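Local coordinates for tylactone synthase starter module and modules 1 & 2 (Streptomyces fradiae, PDB 2Z5L), which contains the first ketoreductase of the tylosin polyketide synthase, which probably reduces a beta-keto group of the growing chain with NADPH and sets its chirality, at residues G260-T265 with R277-E282; E285-T290 with E305-H310; V339-G344 with E371-L376; A385-S390 with G466-N471. All blocks are in the same frame, centred on the assembly; numbering follows the deposited sequence.

Interaction 1: G260-T265 with R277-E282; sequences GTVLIT and RRLAAE
Val-262 and Ile-264, alternate residues of strand 261-265, both rest on Leu-279 from helix 270-281, and the two segments have no polar link. Of the two, Val-262 comes first along the strand. Its CG1 branch lies anti to the backbone N (chi1 -179°) and is the one that reaches the helix, meeting CD1 of Leu-279 at 3.8 Å, while CG2 sits beside the backbone N. The valine and leucine side chains cross nearly at right angles, and one methyl of each makes the contact. Leu-263 turns to the other face of the sheet. Ile-264 returns to the helix side and uses the far end of its longer branch: CD1 lies 4.0 Å from the same CD1 of Leu-279, and here the chains meet at a slant. One leucine methyl thus bridges two strand residues, close to the point where their backbones are nearest, with 8.3 Å between CA of Val-262 and CA of Leu-279. On the side of helix 270-281 that meets helix 457-470, Arg-278 forms a salt bridge with Glu-282, one turn on. NE of Arg-278 gives a fairly straight bond of 3.0 Å to OE1 of Glu-282, which lies in the guanidinium plane, although the carboxylate itself is met from above its own plane. Arg-278 also pairs with Asp-462 of helix 457-470. This strand-helix pair opens the Rossmann fold of the ketoreductase domain, consistent with the glycine-rich turn between them; strands 286-291 and 338-341 flank strand 261-265, and Phe-340 of strand 338-341 packs on all three touching side chains.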
# COMPACT_ATOMS: atom_id res chain seq x y z
N GLY A 260 -7.91 -3.61 -29.36
CA GLY A 260 -6.57 -4.13 -29.56
C GLY A 260 -6.22 -5.31 -28.65
O GLY A 260 -7.09 -6.09 -28.27
N THR A 261 -4.94 -5.43 -28.30
CA THR A 261 -4.48 -6.52 -27.44
C THR A 261 -4.54 -6.11 -25.96
O THR A 261 -4.07 -5.05 -25.58
CB THR A 261 -3.03 -6.95 -27.81
OG1 THR A 261 -2.97 -7.24 -29.21
CG2 THR A 261 -2.62 -8.21 -27.04
N VAL A 262 -5.15 -6.97 -25.14
CA VAL A 262 -5.24 -6.69 -23.71
C VAL A 262 -4.48 -7.77 -22.95
O VAL A 262 -4.73 -8.97 -23.10
CB VAL A 262 -6.72 -6.65 -23.24
CG1 VAL A 262 -6.79 -6.33 -21.76
CG2 VAL A 262 -7.50 -5.61 -24.03
N LEU A 263 -3.51 -7.33 -22.16
CA LEU A 263 -2.70 -8.23 -21.35
C LEU A 263 -3.28 -8.27 -19.94
O LEU A 263 -3.46 -7.21 -19.32
CB LEU A 263 -1.26 -7.73 -21.27
CG LEU A 263 -0.31 -8.50 -20.36
CD1 LEU A 263 -0.24 -9.98 -20.79
CD2 LEU A 263 1.09 -7.88 -20.44
N ILE A 264 -3.55 -9.47 -19.45
CA ILE A 264 -4.11 -9.63 -18.10
C ILE A 264 -3.31 -10.62 -17.27
O ILE A 264 -3.31 -11.83 -17.56
CB ILE A 264 -5.57 -10.16 -18.15
CG1 ILE A 264 -6.49 -9.11 -18.75
CG2 ILE A 264 -6.03 -10.55 -16.75
CD1 ILE A 264 -7.85 -9.67 -19.18
N THR A 265 -2.63 -10.14 -16.23
CA THR A 265 -1.88 -11.08 -15.40
C THR A 265 -2.85 -11.68 -14.37
O THR A 265 -3.92 -11.10 -14.12
CB THR A 265 -0.65 -10.44 -14.71
OG1 THR A 265 -1.06 -9.56 -13.67
CG2 THR A 265 0.18 -9.65 -15.74
N ARG A 277 -13.72 -12.24 -19.44
CA ARG A 277 -15.02 -12.39 -20.07
C ARG A 277 -15.68 -11.06 -20.39
O ARG A 277 -16.33 -10.90 -21.43
CB ARG A 277 -15.96 -13.22 -19.19
CG ARG A 277 -15.57 -14.68 -19.04
CD ARG A 277 -16.53 -15.42 -18.09
NE ARG A 277 -16.18 -16.81 -17.86
CZ ARG A 277 -16.50 -17.81 -18.68
NH1 ARG A 277 -17.18 -17.59 -19.79
NH2 ARG A 277 -16.14 -19.06 -18.36
N ARG A 278 -15.53 -10.08 -19.50
CA ARG A 278 -16.12 -8.77 -19.71
C ARG A 278 -15.44 -7.98 -20.83
O ARG A 278 -16.12 -7.32 -21.63
CB ARG A 278 -16.07 -7.97 -18.40
CG ARG A 278 -17.19 -8.35 -17.43
CD ARG A 278 -18.54 -7.82 -17.93
NE ARG A 278 -18.61 -6.36 -17.99
CZ ARG A 278 -18.80 -5.55 -16.95
NH1 ARG A 278 -18.95 -6.04 -15.73
NH2 ARG A 278 -18.89 -4.24 -17.14
N LEU A 279 -14.11 -8.03 -20.87
CA LEU A 279 -13.35 -7.33 -21.89
C LEU A 279 -13.60 -7.93 -23.26
O LEU A 279 -13.94 -7.23 -24.21
CB LEU A 279 -11.86 -7.38 -21.53
CG LEU A 279 -11.60 -6.63 -20.22
CD1 LEU A 279 -10.11 -6.47 -19.97
CD2 LEU A 279 -12.30 -5.25 -20.30
N ALA A 280 -13.42 -9.25 -23.35
CA ALA A 280 -13.63 -9.99 -24.60
C ALA A 280 -15.03 -9.76 -25.14
O ALA A 280 -15.23 -9.66 -26.36
CB ALA A 280 -13.43 -11.46 -24.35
N ALA A 281 -15.99 -9.68 -24.23
CA ALA A 281 -17.37 -9.46 -24.61
C ALA A 281 -17.66 -8.02 -24.97
O ALA A 281 -18.70 -7.73 -25.55
CB ALA A 281 -18.30 -9.92 -23.49
N GLU A 282 -16.74 -7.11 -24.67
CA GLU A 282 -17.01 -5.71 -24.99
C GLU A 282 -16.09 -5.05 -26.00
O GLU A 282 -15.93 -3.83 -25.97
CB GLU A 282 -17.02 -4.87 -23.73
CG GLU A 282 -18.05 -5.29 -22.71
CD GLU A 282 -18.08 -4.36 -21.50
OE1 GLU A 282 -18.77 -4.70 -20.52
OE2 GLU A 282 -17.40 -3.31 -21.56

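Interaction 2: E285-T290 with E305-H310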
# COMPACT_ATOMS: atom_id res chain seq x y z
N GLU A 285 -9.95 -7.23 -28.95
CA GLU A 285 -9.55 -7.90 -30.19
C GLU A 285 -8.66 -9.08 -29.87
O GLU A 285 -8.64 -10.09 -30.58
CB GLU A 285 -8.80 -6.93 -31.10
CG GLU A 285 -9.63 -5.77 -31.62
CD GLU A 285 -8.87 -4.93 -32.62
OE1 GLU A 285 -8.30 -5.52 -33.57
OE2 GLU A 285 -8.84 -3.69 -32.48
N ARG A 286 -7.89 -8.96 -28.79
CA ARG A 286 -7.01 -10.03 -28.38
C ARG A 286 -6.76 -9.96 -26.88
O ARG A 286 -6.53 -8.89 -26.31
CB ARG A 286 -5.67 -9.93 -29.12
CG ARG A 286 -4.69 -11.08 -28.81
CD ARG A 286 -3.30 -10.83 -29.41
NE ARG A 286 -3.35 -10.60 -30.86
CZ ARG A 286 -2.37 -10.01 -31.54
NH1 ARG A 286 -1.27 -9.60 -30.92
NH2 ARG A 286 -2.50 -9.82 -32.84
N LEU A 287 -6.82 -11.12 -26.24
CA LEU A 287 -6.57 -11.21 -24.83
C LEU A 287 -5.37 -12.13 -24.67
O LEU A 287 -5.27 -13.16 -25.35
CB LEU A 287 -7.77 -11.81 -24.08
CG LEU A 287 -9.00 -10.93 -23.89
CD1 LEU A 287 -10.07 -11.66 -23.05
CD2 LEU A 287 -8.59 -9.65 -23.18
N VAL A 288 -4.46 -11.73 -23.80
CA VAL A 288 -3.27 -12.50 -23.49
C VAL A 288 -3.32 -12.69 -21.99
O VAL A 288 -3.20 -11.73 -21.24
CB VAL A 288 -2.01 -11.72 -23.89
CG1 VAL A 288 -0.78 -12.41 -23.36
CG2 VAL A 288 -1.95 -11.63 -25.41
N LEU A 289 -3.51 -13.93 -21.55
CA LEU A 289 -3.62 -14.24 -20.14
C LEU A 289 -2.41 -14.97 -19.62
O LEU A 289 -1.92 -15.91 -20.24
CB LEU A 289 -4.87 -15.10 -19.91
CG LEU A 289 -6.14 -14.64 -20.63
CD1 LEU A 289 -7.20 -15.71 -20.47
CD2 LEU A 289 -6.62 -13.31 -20.08
N THR A 290 -1.90 -14.53 -18.47
CA THR A 290 -0.74 -15.20 -17.91
C THR A 290 -1.18 -15.83 -16.61
O THR A 290 -2.06 -15.30 -15.93
CB THR A 290 0.41 -14.23 -17.64
OG1 THR A 290 0.18 -13.56 -16.40
CG2 THR A 290 0.49 -13.19 -18.76
N GLU A 305 -11.82 -21.08 -25.03
CA GLU A 305 -12.80 -21.38 -26.07
C GLU A 305 -14.03 -20.47 -25.94
O GLU A 305 -14.52 -19.93 -26.94
CB GLU A 305 -13.26 -22.84 -26.00
CG GLU A 305 -12.30 -23.88 -26.54
CD GLU A 305 -12.91 -25.28 -26.46
OE1 GLU A 305 -14.13 -25.40 -26.70
OE2 GLU A 305 -12.18 -26.26 -26.15
N GLU A 306 -14.54 -20.30 -24.73
CA GLU A 306 -15.72 -19.45 -24.56
C GLU A 306 -15.35 -18.00 -24.85
O GLU A 306 -16.16 -17.27 -25.38
CB GLU A 306 -16.27 -19.60 -23.15
CG GLU A 306 -16.55 -21.05 -22.79
CD GLU A 306 -17.20 -21.23 -21.43
OE1 GLU A 306 -17.28 -22.40 -21.00
OE2 GLU A 306 -17.63 -20.22 -20.83
N LEU A 307 -14.12 -17.61 -24.52
CA LEU A 307 -13.66 -16.24 -24.75
C LEU A 307 -13.53 -15.93 -26.25
O LEU A 307 -13.81 -14.82 -26.68
CB LEU A 307 -12.32 -16.00 -24.02
CG LEU A 307 -12.27 -16.06 -22.49
CD1 LEU A 307 -10.85 -15.83 -22.01
CD2 LEU A 307 -13.20 -15.03 -21.89
N ARG A 308 -13.08 -16.90 -27.03
CA ARG A 308 -12.94 -16.71 -28.48
C ARG A 308 -14.31 -16.64 -29.12
O ARG A 308 -14.48 -16.09 -30.20
CB ARG A 308 -12.16 -17.86 -29.09
CG ARG A 308 -10.83 -18.07 -28.51
CD ARG A 308 -10.14 -19.26 -29.14
NE ARG A 308 -8.80 -19.38 -28.57
CZ ARG A 308 -8.39 -20.36 -27.76
NH1 ARG A 308 -9.23 -21.33 -27.43
NH2 ARG A 308 -7.15 -20.36 -27.28
N GLY A 309 -15.30 -17.20 -28.43
CA GLY A 309 -16.66 -17.18 -28.94
C GLY A 309 -17.19 -15.77 -29.02
O GLY A 309 -18.17 -15.50 -29.72
N HIS A 310 -16.57 -14.85 -28.28
CA HIS A 310 -16.99 -13.45 -28.29
C HIS A 310 -16.39 -12.76 -29.49
O HIS A 310 -16.70 -11.60 -29.75
CB HIS A 310 -16.53 -12.75 -27.01
CG HIS A 310 -17.34 -13.10 -25.81
ND1 HIS A 310 -18.67 -12.76 -25.68
CD2 HIS A 310 -17.03 -13.81 -24.70
CE1 HIS A 310 -19.14 -13.24 -24.55
NE2 HIS A 310 -18.17 -13.89 -23.93
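Leu-287 and Leu-289 of strand 286-291 converge on Leu-307 of helix 300-308, packing the second beta-alpha-beta unit of the Rossmann fold against its sheet. All three leucines have CG beside the backbone N; the extended second torsion carries CD1 away from the main chain, and all three CD1 atoms meet in the interface. At Leu-307 the first torsion is -64° and the second 179°, a relaxed helical conformation that directs CD1 at the strand. Leu-289 answers end on: the two leucines reach toward each other tip to tip, and their CD1 methyls stand 4.0 Å apart. Leu-287 makes the looser approach, with its CD1 at 4.4 Å from CD1 of Leu-307, although it belongs to the residue whose backbone is nearest, CA to CA 8.7 Å. The single methyl of Leu-307 therefore serves two residues that point to the same face of the strand, while Val-288 between them turns to the opposite face and packs on Leu-330 of helix 324-333. Helix 270-281 packs on the same face of the strand as helix 300-308: Leu-287 also touches Ala-276 and Ala-280, and Leu-307 touches Arg-277. Glu-306, on the exposed side, forms a salt bridge with Arg-277 and so joins the two neighbouring helices. On the way to strand 313-318, a backbone hydrogen bond of 3.2 Å runs from N of His-310 to O of Leu-307.

Interaction 3: V339-G344 with E371-L376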
# COMPACT_ATOMS: atom_id res chain seq x y z
N VAL A 339 -2.91 -3.07 -20.21
CA VAL A 339 -2.38 -4.08 -19.29
C VAL A 339 -3.19 -4.07 -18.00
O VAL A 339 -3.47 -3.00 -17.45
CB VAL A 339 -0.89 -3.81 -18.94
CG1 VAL A 339 -0.39 -4.84 -17.93
CG2 VAL A 339 -0.04 -3.86 -20.19
N PHE A 340 -3.59 -5.24 -17.52
CA PHE A 340 -4.35 -5.36 -16.27
C PHE A 340 -3.59 -6.34 -15.36
O PHE A 340 -3.47 -7.53 -15.66
CB PHE A 340 -5.76 -5.88 -16.55
CG PHE A 340 -6.65 -4.88 -17.25
CD1 PHE A 340 -7.44 -3.99 -16.54
CD2 PHE A 340 -6.70 -4.83 -18.63
CE1 PHE A 340 -8.28 -3.08 -17.19
CE2 PHE A 340 -7.53 -3.93 -19.30
CZ PHE A 340 -8.32 -3.06 -18.58
N HIS A 341 -3.07 -5.83 -14.25
CA HIS A 341 -2.30 -6.64 -13.32
C HIS A 341 -3.15 -7.11 -12.14
O HIS A 341 -3.35 -6.36 -11.19
CB HIS A 341 -1.11 -5.83 -12.80
CG HIS A 341 -0.13 -6.63 -12.00
ND1 HIS A 341 0.41 -7.82 -12.45
CD2 HIS A 341 0.42 -6.41 -10.78
CE1 HIS A 341 1.24 -8.30 -11.54
NE2 HIS A 341 1.26 -7.46 -10.52
N THR A 342 -3.65 -8.34 -12.20
CA THR A 342 -4.46 -8.85 -11.09
C THR A 342 -3.68 -9.89 -10.29
O THR A 342 -4.15 -10.36 -9.26
CB THR A 342 -5.83 -9.45 -11.56
OG1 THR A 342 -5.66 -10.83 -11.87
CG2 THR A 342 -6.35 -8.78 -12.84
N ALA A 343 -2.47 -10.25 -10.75
CA ALA A 343 -1.67 -11.26 -10.05
C ALA A 343 -1.31 -10.89 -8.60
O ALA A 343 -1.11 -9.73 -8.27
CB ALA A 343 -0.38 -11.56 -10.82
N GLY A 344 -1.21 -11.92 -7.77
CA GLY A 344 -0.88 -11.71 -6.37
C GLY A 344 -1.25 -12.92 -5.55
O GLY A 344 -1.86 -13.86 -6.06
N GLU A 371 6.24 -3.81 -11.52
CA GLU A 371 7.45 -3.06 -11.82
C GLU A 371 8.07 -3.54 -13.14
O GLU A 371 8.61 -2.74 -13.89
CB GLU A 371 8.44 -3.19 -10.64
CG GLU A 371 9.72 -2.35 -10.77
CD GLU A 371 9.46 -0.84 -10.78
OE1 GLU A 371 8.81 -0.31 -9.85
OE2 GLU A 371 9.93 -0.17 -11.73
N LEU A 372 7.98 -4.84 -13.42
CA LEU A 372 8.51 -5.38 -14.67
C LEU A 372 7.65 -4.95 -15.86
O LEU A 372 8.17 -4.68 -16.94
CB LEU A 372 8.57 -6.91 -14.63
CG LEU A 372 9.77 -7.49 -13.89
CD1 LEU A 372 9.61 -8.98 -13.75
CD2 LEU A 372 11.06 -7.15 -14.66
N LEU A 373 6.33 -4.91 -15.66
CA LEU A 373 5.43 -4.49 -16.73
C LEU A 373 5.68 -3.02 -17.02
O LEU A 373 5.55 -2.57 -18.16
CB LEU A 373 3.97 -4.69 -16.32
CG LEU A 373 3.49 -6.13 -16.11
CD1 LEU A 373 2.12 -6.08 -15.43
CD2 LEU A 373 3.42 -6.87 -17.43
N HIS A 374 6.04 -2.29 -15.98
CA HIS A 374 6.33 -0.87 -16.09
C HIS A 374 7.55 -0.64 -16.99
O HIS A 374 7.55 0.26 -17.82
CB HIS A 374 6.60 -0.29 -14.69
CG HIS A 374 7.21 1.07 -14.69
ND1 HIS A 374 6.53 2.20 -15.08
CD2 HIS A 374 8.45 1.49 -14.33
CE1 HIS A 374 7.31 3.26 -14.95
NE2 HIS A 374 8.48 2.86 -14.49
N GLN A 375 8.57 -1.48 -16.85
CA GLN A 375 9.81 -1.36 -17.61
C GLN A 375 9.77 -1.99 -19.01
O GLN A 375 10.40 -1.48 -19.94
CB GLN A 375 10.95 -1.97 -16.81
CG GLN A 375 11.04 -1.43 -15.39
CD GLN A 375 11.87 -2.31 -14.47
OE1 GLN A 375 11.97 -3.53 -14.66
NE2 GLN A 375 12.46 -1.70 -13.44
N LEU A 376 9.06 -3.11 -19.15
CA LEU A 376 8.96 -3.79 -20.43
C LEU A 376 8.04 -3.04 -21.40
O LEU A 376 8.03 -3.34 -22.59
CB LEU A 376 8.49 -5.23 -20.22
CG LEU A 376 9.44 -6.16 -19.47
CD1 LEU A 376 8.75 -7.50 -19.19
CD2 LEU A 376 10.70 -6.37 -20.27
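Val-339 and Leu-373 mark the nearest approach of the two backbones, CA to CA 8.2 Å, with strand 338-341 presenting alternate residues to residues 371-376 of helix 356-376. Leu-373 supplies the whole helix side of the contact through its CD1 methyl. Against it Val-339 sets CG1, the branch anti to its backbone N (chi1 177°), at 3.8 Å from CD1 of Leu-373; the side chains slant across one another. His-341, two residues on, meets the same methyl obliquely through CB, CG and ND1, with ND1 lying 3.9 Å from CD1 of Leu-373 and CG 4.1 Å from it. Its first torsion of -171° swings the ring to the side of its carbonyl carbon. Phe-340, between them, points to the opposite face of the sheet and packs on helix 270-281. Helices on both faces of a parallel sheet are as expected for the Rossmann fold of short-chain dehydrogenases, and here Leu-373 reaches beyond strand 338-341 to touch Leu-263 and Thr-265 of one neighbouring strand and Phe-386 of the other. ND1 of His-341 meets the leucine methyl in van der Waals contact alone; its polar partner is the hydroxyl of Thr-265, to which it is hydrogen-bonded. At the far corner of the ring, NE2 is bonded to the carbonyl of Lys-366, from the same helix that carries Leu-373. With both nitrogens engaged, the buried ring is fixed in its rotation, and one of its faces has the backbone N of Ala-343 4.1 Å above it, offset toward the rim.

Interaction 4: A385-S390 with G466-N471; sequences AFVLFS and GAMGRN
Met-468 of helix 457-470 lays its terminal methyl against Ala-385 and Val-387, fastening a late helix of the chain to strand 386-391 of the Rossmann fold. The apolar contacts all involve the end of the methionine. Its side chain runs extended through the second torsion and then bends at the third (chi3 88°), which turns CE along the strand instead of straight into it. CE of Met-468 sits 3.4 Å from CG2 of Val-387, tighter than an ordinary methyl contact, with SD of Met-468 4.0 Å from that same CG2; the two side chains cross at about a right angle. Ala-385 adds its CB at 4.1 Å from CE of Met-468. Further packing comes from outside the two segments: Trp-256 touches both Ala-385 and Met-468, Phe-340 of the adjacent strand covers Val-387 and Met-468, and Leu-464, one turn back in the helix, reaches Val-387. A cation-pi pairing joins Phe-386, whose side chain starts away from the helix, to Arg-418.

A Schellman motif ends the helix just past the contact: Asn-471, with positive phi (67°), is its C-prime residue, and N of Asp-472 bonds to O of Ala-467. The inner bond of the motif, from N of Asn-471 to O of Met-468, is weak at 3.3 Å.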
# COMPACT_ATOMS: atom_id res chain seq x y z
N ALA A 385 -3.29 2.03 -21.49
CA ALA A 385 -3.94 1.62 -20.25
C ALA A 385 -3.04 0.71 -19.44
O ALA A 385 -2.55 -0.31 -19.92
CB ALA A 385 -5.25 0.93 -20.57
N PHE A 386 -2.81 1.11 -18.19
CA PHE A 386 -1.97 0.38 -17.25
C PHE A 386 -2.77 0.33 -15.94
O PHE A 386 -2.75 1.27 -15.13
CB PHE A 386 -0.66 1.15 -17.06
CG PHE A 386 0.47 0.33 -16.52
CD1 PHE A 386 1.21 -0.50 -17.35
CD2 PHE A 386 0.82 0.41 -15.18
CE1 PHE A 386 2.28 -1.25 -16.85
CE2 PHE A 386 1.89 -0.32 -14.67
CZ PHE A 386 2.62 -1.16 -15.50
N VAL A 387 -3.47 -0.78 -15.72
CA VAL A 387 -4.29 -0.92 -14.53
C VAL A 387 -3.72 -1.84 -13.47
O VAL A 387 -3.42 -3.02 -13.74
CB VAL A 387 -5.69 -1.43 -14.94
CG1 VAL A 387 -6.65 -1.29 -13.78
CG2 VAL A 387 -6.17 -0.65 -16.14
N LEU A 388 -3.58 -1.32 -12.27
CA LEU A 388 -3.05 -2.12 -11.18
C LEU A 388 -4.15 -2.34 -10.17
O LEU A 388 -4.87 -1.41 -9.79
CB LEU A 388 -1.85 -1.42 -10.53
CG LEU A 388 -0.68 -1.03 -11.45
CD1 LEU A 388 0.37 -0.30 -10.65
CD2 LEU A 388 -0.06 -2.26 -12.12
N PHE A 389 -4.30 -3.60 -9.77
CA PHE A 389 -5.32 -3.99 -8.78
C PHE A 389 -4.68 -3.98 -7.41
O PHE A 389 -3.97 -4.89 -7.03
CB PHE A 389 -5.86 -5.38 -9.10
CG PHE A 389 -6.86 -5.40 -10.20
CD1 PHE A 389 -6.49 -5.00 -11.49
CD2 PHE A 389 -8.17 -5.78 -9.97
CE1 PHE A 389 -7.41 -5.00 -12.53
CE2 PHE A 389 -9.10 -5.78 -11.01
CZ PHE A 389 -8.72 -5.39 -12.29
N SER A 390 -4.95 -2.90 -6.68
CA SER A 390 -4.43 -2.73 -5.34
C SER A 390 -5.48 -3.25 -4.36
O SER A 390 -6.45 -3.90 -4.75
CB SER A 390 -4.13 -1.25 -5.09
OG SER A 390 -3.44 -1.07 -3.88
N GLY A 466 -15.55 2.71 -14.81
CA GLY A 466 -15.93 4.08 -14.48
C GLY A 466 -14.73 4.89 -14.05
O GLY A 466 -14.55 6.04 -14.46
N ALA A 467 -13.89 4.29 -13.22
CA ALA A 467 -12.69 4.95 -12.73
C ALA A 467 -11.76 5.21 -13.89
O ALA A 467 -11.13 6.27 -13.97
CB ALA A 467 -12.00 4.08 -11.68
N MET A 468 -11.66 4.24 -14.80
CA MET A 468 -10.80 4.36 -15.97
C MET A 468 -11.29 5.46 -16.90
O MET A 468 -10.51 6.07 -17.64
CB MET A 468 -10.72 3.02 -16.71
CG MET A 468 -9.84 1.98 -16.03
SD MET A 468 -9.92 0.39 -16.92
CE MET A 468 -8.60 0.63 -18.15
N GLY A 469 -12.59 5.72 -16.85
CA GLY A 469 -13.15 6.78 -17.67
C GLY A 469 -12.67 8.13 -17.15
O GLY A 469 -12.19 8.96 -17.91
N ARG A 470 -12.80 8.33 -15.84
CA ARG A 470 -12.38 9.58 -15.20
C ARG A 470 -10.88 9.78 -15.35
O ARG A 470 -10.36 10.88 -15.14
CB ARG A 470 -12.72 9.56 -13.71
CG ARG A 470 -14.20 9.55 -13.39
CD ARG A 470 -14.39 9.61 -11.89
NE ARG A 470 -13.51 10.63 -11.29
CZ ARG A 470 -13.75 11.94 -11.32
NH1 ARG A 470 -14.85 12.40 -11.90
NH2 ARG A 470 -12.90 12.78 -10.75
N ASN A 471 -10.20 8.69 -15.70
CA ASN A 471 -8.76 8.65 -15.86
C ASN A 471 -8.09 8.84 -14.50
O ASN A 471 -7.10 9.57 -14.39
CB ASN A 471 -8.26 9.73 -16.82
CG ASN A 471 -7.23 9.20 -17.79
OD1 ASN A 471 -6.01 9.32 -17.55
ND2 ASN A 471 -7.69 8.62 -18.90

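From the N terminus, interaction 1 closes the short loop from strand 261-265 to helix 270-281, interaction 2 repeats this one strand further on, and interaction 3 closes a longer loop between strand 338-341 and helix 356-376. Interaction 4 follows with the longest span, bringing residues 466-471 back to strand 386-391. The four loops run in series, so none nests within or crosses another. In space the strands reorder: 286-291, 261-265, 338-341 and 386-391 lie side by side, joined by backbone hydrogen bonds such as Val-262 to Val-288 and Val-339 to Val-387. The helices of interactions 1, 2 and 4 cover one face, that of interaction 3 the other.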